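Beta-fructofuranosidase (Arthrobacter, PDB 3WPU) belongs to the levansucrase/invertase family of beta-fructofuranosidases, whose core is a five-bladed beta-propeller. Local coordinates at residues C276-L281 and E291-V296; T337-I342 and S422-P427. All blocks are in the same frame, centred on the assembly; numbering follows the deposited sequence.

Contact 1. Residues C276-L281 and E291-V296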
# COMPACT_ATOMS: atom_id res chain seq x y z
N CYS A 276 -12.79 -17.76 -16.96
CA CYS A 276 -13.68 -16.82 -16.34
C CYS A 276 -15.11 -17.30 -16.53
O CYS A 276 -15.38 -18.15 -17.38
CB CYS A 276 -13.41 -15.41 -16.85
SG CYS A 276 -11.81 -14.83 -16.20
N ASN A 277 -16.01 -16.84 -15.68
CA ASN A 277 -17.42 -17.19 -15.80
C ASN A 277 -18.28 -15.94 -15.94
O ASN A 277 -17.76 -14.83 -16.00
CB ASN A 277 -17.84 -18.07 -14.62
CG ASN A 277 -17.74 -17.36 -13.29
OD1 ASN A 277 -17.82 -16.13 -13.19
ND2 ASN A 277 -17.57 -18.15 -12.23
N GLU A 278 -19.60 -16.12 -15.99
CA GLU A 278 -20.51 -14.99 -16.18
C GLU A 278 -20.38 -13.94 -15.09
O GLU A 278 -20.50 -12.75 -15.36
CB GLU A 278 -21.98 -15.46 -16.24
CG GLU A 278 -22.34 -16.06 -17.59
CD GLU A 278 -23.80 -16.49 -17.68
OE1 GLU A 278 -24.15 -17.13 -18.68
OE2 GLU A 278 -24.58 -16.19 -16.75
N ALA A 279 -20.14 -14.38 -13.86
CA ALA A 279 -20.03 -13.47 -12.73
C ALA A 279 -18.77 -12.60 -12.80
O ALA A 279 -18.81 -11.45 -12.40
CB ALA A 279 -20.09 -14.23 -11.42
N ASP A 280 -17.68 -13.15 -13.31
CA ASP A 280 -16.46 -12.37 -13.56
C ASP A 280 -16.72 -11.29 -14.62
O ASP A 280 -16.24 -10.16 -14.50
CB ASP A 280 -15.31 -13.24 -14.07
CG ASP A 280 -14.89 -14.31 -13.10
OD1 ASP A 280 -14.74 -14.06 -11.88
OD2 ASP A 280 -14.69 -15.43 -13.59
N LEU A 281 -17.49 -11.65 -15.65
CA LEU A 281 -17.84 -10.67 -16.69
C LEU A 281 -18.78 -9.59 -16.13
O LEU A 281 -18.56 -8.39 -16.33
CB LEU A 281 -18.43 -11.36 -17.92
CG LEU A 281 -17.41 -11.80 -18.96
CD1 LEU A 281 -16.36 -12.73 -18.40
CD2 LEU A 281 -18.17 -12.45 -20.11
N GLU A 291 -20.23 -9.04 -23.20
CA GLU A 291 -19.33 -9.96 -23.89
C GLU A 291 -19.76 -11.37 -23.57
O GLU A 291 -20.45 -11.60 -22.58
CB GLU A 291 -17.89 -9.81 -23.40
CG GLU A 291 -17.32 -8.41 -23.50
CD GLU A 291 -16.02 -8.30 -22.75
OE1 GLU A 291 -16.04 -8.28 -21.49
OE2 GLU A 291 -14.96 -8.20 -23.42
N THR A 292 -19.34 -12.33 -24.38
CA THR A 292 -19.61 -13.72 -24.03
C THR A 292 -18.44 -14.30 -23.25
O THR A 292 -17.29 -13.90 -23.43
CB THR A 292 -19.91 -14.59 -25.27
OG1 THR A 292 -18.70 -14.82 -26.02
CG2 THR A 292 -20.95 -13.91 -26.15
N VAL A 293 -18.76 -15.25 -22.38
CA VAL A 293 -17.76 -16.02 -21.64
C VAL A 293 -16.75 -16.64 -22.60
O VAL A 293 -15.52 -16.54 -22.39
CB VAL A 293 -18.43 -17.08 -20.72
CG1 VAL A 293 -17.41 -18.11 -20.24
CG2 VAL A 293 -19.11 -16.43 -19.52
N ASP A 294 -17.23 -17.25 -23.68
CA ASP A 294 -16.31 -17.85 -24.66
C ASP A 294 -15.35 -16.84 -25.28
O ASP A 294 -14.15 -17.11 -25.39
CB ASP A 294 -17.08 -18.59 -25.78
CG ASP A 294 -17.78 -19.85 -25.29
OD1 ASP A 294 -17.51 -20.34 -24.18
OD2 ASP A 294 -18.61 -20.38 -26.07
N ASP A 295 -15.84 -15.66 -25.68
CA ASP A 295 -14.95 -14.66 -26.28
C ASP A 295 -13.88 -14.17 -25.29
O ASP A 295 -12.73 -13.95 -25.65
CB ASP A 295 -15.72 -13.45 -26.81
CG ASP A 295 -16.50 -13.76 -28.09
OD1 ASP A 295 -16.30 -14.84 -28.70
OD2 ASP A 295 -17.30 -12.88 -28.49
N VAL A 296 -14.28 -13.94 -24.04
CA VAL A 296 -13.32 -13.50 -23.04
C VAL A 296 -12.27 -14.61 -22.77
O VAL A 296 -11.07 -14.34 -22.72
CB VAL A 296 -14.02 -13.04 -21.75
CG1 VAL A 296 -13.00 -12.77 -20.64
CG2 VAL A 296 -14.84 -11.79 -22.04

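Contact 2. Residues T337-I342 and S422-P427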
# COMPACT_ATOMS: atom_id res chain seq x y z
N THR A 337 -3.73 -6.80 -8.14
CA THR A 337 -4.34 -5.91 -7.20
C THR A 337 -3.33 -5.81 -6.05
O THR A 337 -3.32 -6.62 -5.13
CB THR A 337 -5.68 -6.53 -6.72
OG1 THR A 337 -5.47 -7.92 -6.50
CG2 THR A 337 -6.75 -6.39 -7.80
N GLU A 338 -2.44 -4.83 -6.13
CA GLU A 338 -1.30 -4.75 -5.23
C GLU A 338 -1.59 -3.97 -3.95
O GLU A 338 -2.52 -3.16 -3.91
CB GLU A 338 -0.13 -4.08 -5.96
CG GLU A 338 0.22 -4.80 -7.24
CD GLU A 338 1.48 -4.25 -7.87
OE1 GLU A 338 2.57 -4.52 -7.34
OE2 GLU A 338 1.35 -3.63 -8.94
N ARG A 339 -0.75 -4.18 -2.94
CA ARG A 339 -0.79 -3.40 -1.73
C ARG A 339 -2.18 -3.10 -1.15
O ARG A 339 -2.56 -1.95 -0.90
CB ARG A 339 -0.03 -2.10 -1.95
CG ARG A 339 0.43 -1.60 -0.64
CD ARG A 339 1.25 -0.36 -0.71
NE ARG A 339 1.58 -0.06 0.67
CZ ARG A 339 2.50 0.79 1.05
NH1 ARG A 339 3.19 1.52 0.14
NH2 ARG A 339 2.69 0.95 2.34
N PRO A 340 -2.94 -4.16 -0.92
CA PRO A 340 -4.27 -3.94 -0.38
C PRO A 340 -4.23 -3.43 1.06
O PRO A 340 -3.35 -3.81 1.85
CB PRO A 340 -4.90 -5.33 -0.45
CG PRO A 340 -3.75 -6.26 -0.32
CD PRO A 340 -2.64 -5.59 -1.11
N GLN A 341 -5.17 -2.56 1.38
CA GLN A 341 -5.41 -2.17 2.78
C GLN A 341 -6.89 -1.99 2.98
O GLN A 341 -7.63 -1.73 2.04
CB GLN A 341 -4.70 -0.86 3.14
CG GLN A 341 -5.11 0.31 2.24
CD GLN A 341 -4.36 1.59 2.51
OE1 GLN A 341 -3.66 2.10 1.60
NE2 GLN A 341 -4.51 2.15 3.71
N ILE A 342 -7.32 -2.15 4.23
CA ILE A 342 -8.68 -1.91 4.65
C ILE A 342 -8.68 -0.67 5.53
O ILE A 342 -7.91 -0.56 6.49
CB ILE A 342 -9.24 -3.10 5.44
CG1 ILE A 342 -9.26 -4.38 4.58
CG2 ILE A 342 -10.63 -2.76 5.94
CD1 ILE A 342 -10.28 -4.40 3.50
N SER A 422 2.57 2.65 -5.67
CA SER A 422 2.53 2.07 -4.33
C SER A 422 1.92 3.02 -3.31
O SER A 422 2.38 3.14 -2.15
CB SER A 422 3.92 1.58 -3.92
OG SER A 422 4.33 0.56 -4.81
N HIS A 423 0.82 3.65 -3.71
CA HIS A 423 0.15 4.60 -2.88
C HIS A 423 -0.33 3.91 -1.59
O HIS A 423 -0.58 2.69 -1.55
CB HIS A 423 -1.11 5.11 -3.56
CG HIS A 423 -0.89 5.75 -4.89
ND1 HIS A 423 -0.36 5.09 -5.97
CD2 HIS A 423 -1.21 6.99 -5.33
CE1 HIS A 423 -0.35 5.90 -7.02
NE2 HIS A 423 -0.86 7.06 -6.65
N TYR A 424 -0.47 4.72 -0.56
CA TYR A 424 -0.93 4.24 0.73
C TYR A 424 -1.81 5.31 1.33
O TYR A 424 -1.41 6.47 1.45
CB TYR A 424 0.28 3.95 1.63
CG TYR A 424 -0.13 3.49 3.00
CD1 TYR A 424 -0.47 2.17 3.24
CD2 TYR A 424 -0.21 4.40 4.04
CE1 TYR A 424 -0.90 1.75 4.49
CE2 TYR A 424 -0.62 3.99 5.30
CZ TYR A 424 -0.95 2.69 5.53
OH TYR A 424 -1.36 2.24 6.79
N VAL A 425 -3.04 4.92 1.71
CA VAL A 425 -4.04 5.85 2.24
C VAL A 425 -3.91 5.92 3.77
O VAL A 425 -3.99 4.90 4.46
CB VAL A 425 -5.48 5.42 1.86
CG1 VAL A 425 -6.46 6.50 2.26
CG2 VAL A 425 -5.56 5.13 0.35
N MET A 426 -3.71 7.14 4.25
CA MET A 426 -3.43 7.45 5.64
C MET A 426 -4.66 8.08 6.26
O MET A 426 -5.60 8.47 5.56
CB MET A 426 -2.27 8.45 5.70
CG MET A 426 -1.05 7.93 4.96
SD MET A 426 0.47 8.89 5.14
CE MET A 426 0.01 10.39 4.27
N PRO A 427 -4.65 8.22 7.59
CA PRO A 427 -5.81 8.82 8.24
C PRO A 427 -6.17 10.20 7.67
O PRO A 427 -5.28 10.99 7.26
CB PRO A 427 -5.37 8.90 9.70
CG PRO A 427 -4.43 7.74 9.84
CD PRO A 427 -3.63 7.79 8.56

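Contact 1. Residues C276-L281 and E291-V296
Two peptide planes are the flat groups that matter between 276-281 and 291-296, and each has a methyl group on one face. V293 CG2 sits over the N277-E278 peptide, almost directly above the C-N bond, 3.6 Å from E278 N. In return L281 CD2 lies over the T292-V293 peptide, 3.7 Å from V293 N. The carbonyl of the peptide before each is also met: L281 CD2 lies 3.5 Å from E291 O, and V293 CG1 3.5 Å from C276 O. The motif is a pair of short N-capped helices, 278-281 and 293-297, packed through their first turns at the periphery of the propeller fold.

Each start is fixed by its own side chain. N277 and D280 form a capping box: D280 N donates to N277 OD1 at 3.0 Å, with a C=O...donor angle of 171°, while N277 N donates back to D280 OD2 on its anti side. T292 OG1 caps the other helix by accepting from D295 N.

No hydrogen bond crosses the contact; it is held by apolar packing. V293 has CG1 anti to its backbone N (chi1 165°), which directs that methyl to C276 O. CG2, anti to the carbonyl carbon, meets the peptide and E278 CG. The disulfide from C276 to C332 and the salt bridge from E291 to R30, with Y283 OH also bonding E291, tie both segments to their surroundings. The side chains of L281 and V296 overlap side by side, running opposite ways, CD1 of L281 lying 4.0 Å from CG1 of V296 and CD2 of L281 3.9 Å from CG2 of V296.

Contact 2. Residues T337-I342 and S422-P427
Hydrogen bonding between Q341 and V425 is the main polar link between strands 340-345 and 423-425, which belong to different sheets of the beta-propeller. The short segments run nearly parallel, but their axes are 8.4 Å apart, too far for backbone pairing, and side chains bridge the gap. Q341 OE1 accepts from V425 N at 2.9 Å, with an almost straight N-H...O angle of 175°. Q341 NE2 donates to V425 O, also at 2.9 Å, on a lone pair in the carbonyl plane. One amide thus grips both backbone polar groups of a single residue, which fixes which end carries the oxygen. The Q341 chain, extended beyond CG, carries this amide across the gap to V425.

R339 adds a weaker bond, from NH1 to S422 O at 2.9 Å with a strongly bent N-H...O angle. Its NH2 donates elsewhere, to T77 O, and the S422 hydroxyl, in one of its two deposited conformers, bonds to D76; both partners are on strand 72-81.

Face contacts of flat groups centre on Y424. Q341 NE2 lies 3.7 Å above one face of its ring, offset toward the rim, and the amide and ring planes are 21° apart. The R339 guanidinium is instead turned 37° from the ring plane and has Y424 CB over the centre of one face, 3.8 Å above the plane; its NH2 comes to 3.5 Å from Y424 CD1. Close by is a buried polar atom with no hydrogen-bonding partner in the model: H423 O, whose nearest neighbour on R339 is CD, at 3.7 Å.

Contact 1 lies about 30 Å from the centre of the chain and is partly buried, whereas contact 2 is about 3 Å from it and wholly buried; their centres are 29 Å apart and their nearest atoms about 12 Å. The two share no helix or strand. Contact 1 joins short helices close in sequence, by methyl groups on peptide planes, with no hydrogen bond between its segments. Contact 2 joins strands of separate sheets, 80 residues apart, by side-chain hydrogen bonds to backbone and by flat groups packed around Y424. Polar chemistry therefore bridges the segments at the centre, while at the periphery the polar groups serve helix capping and partners outside the contact.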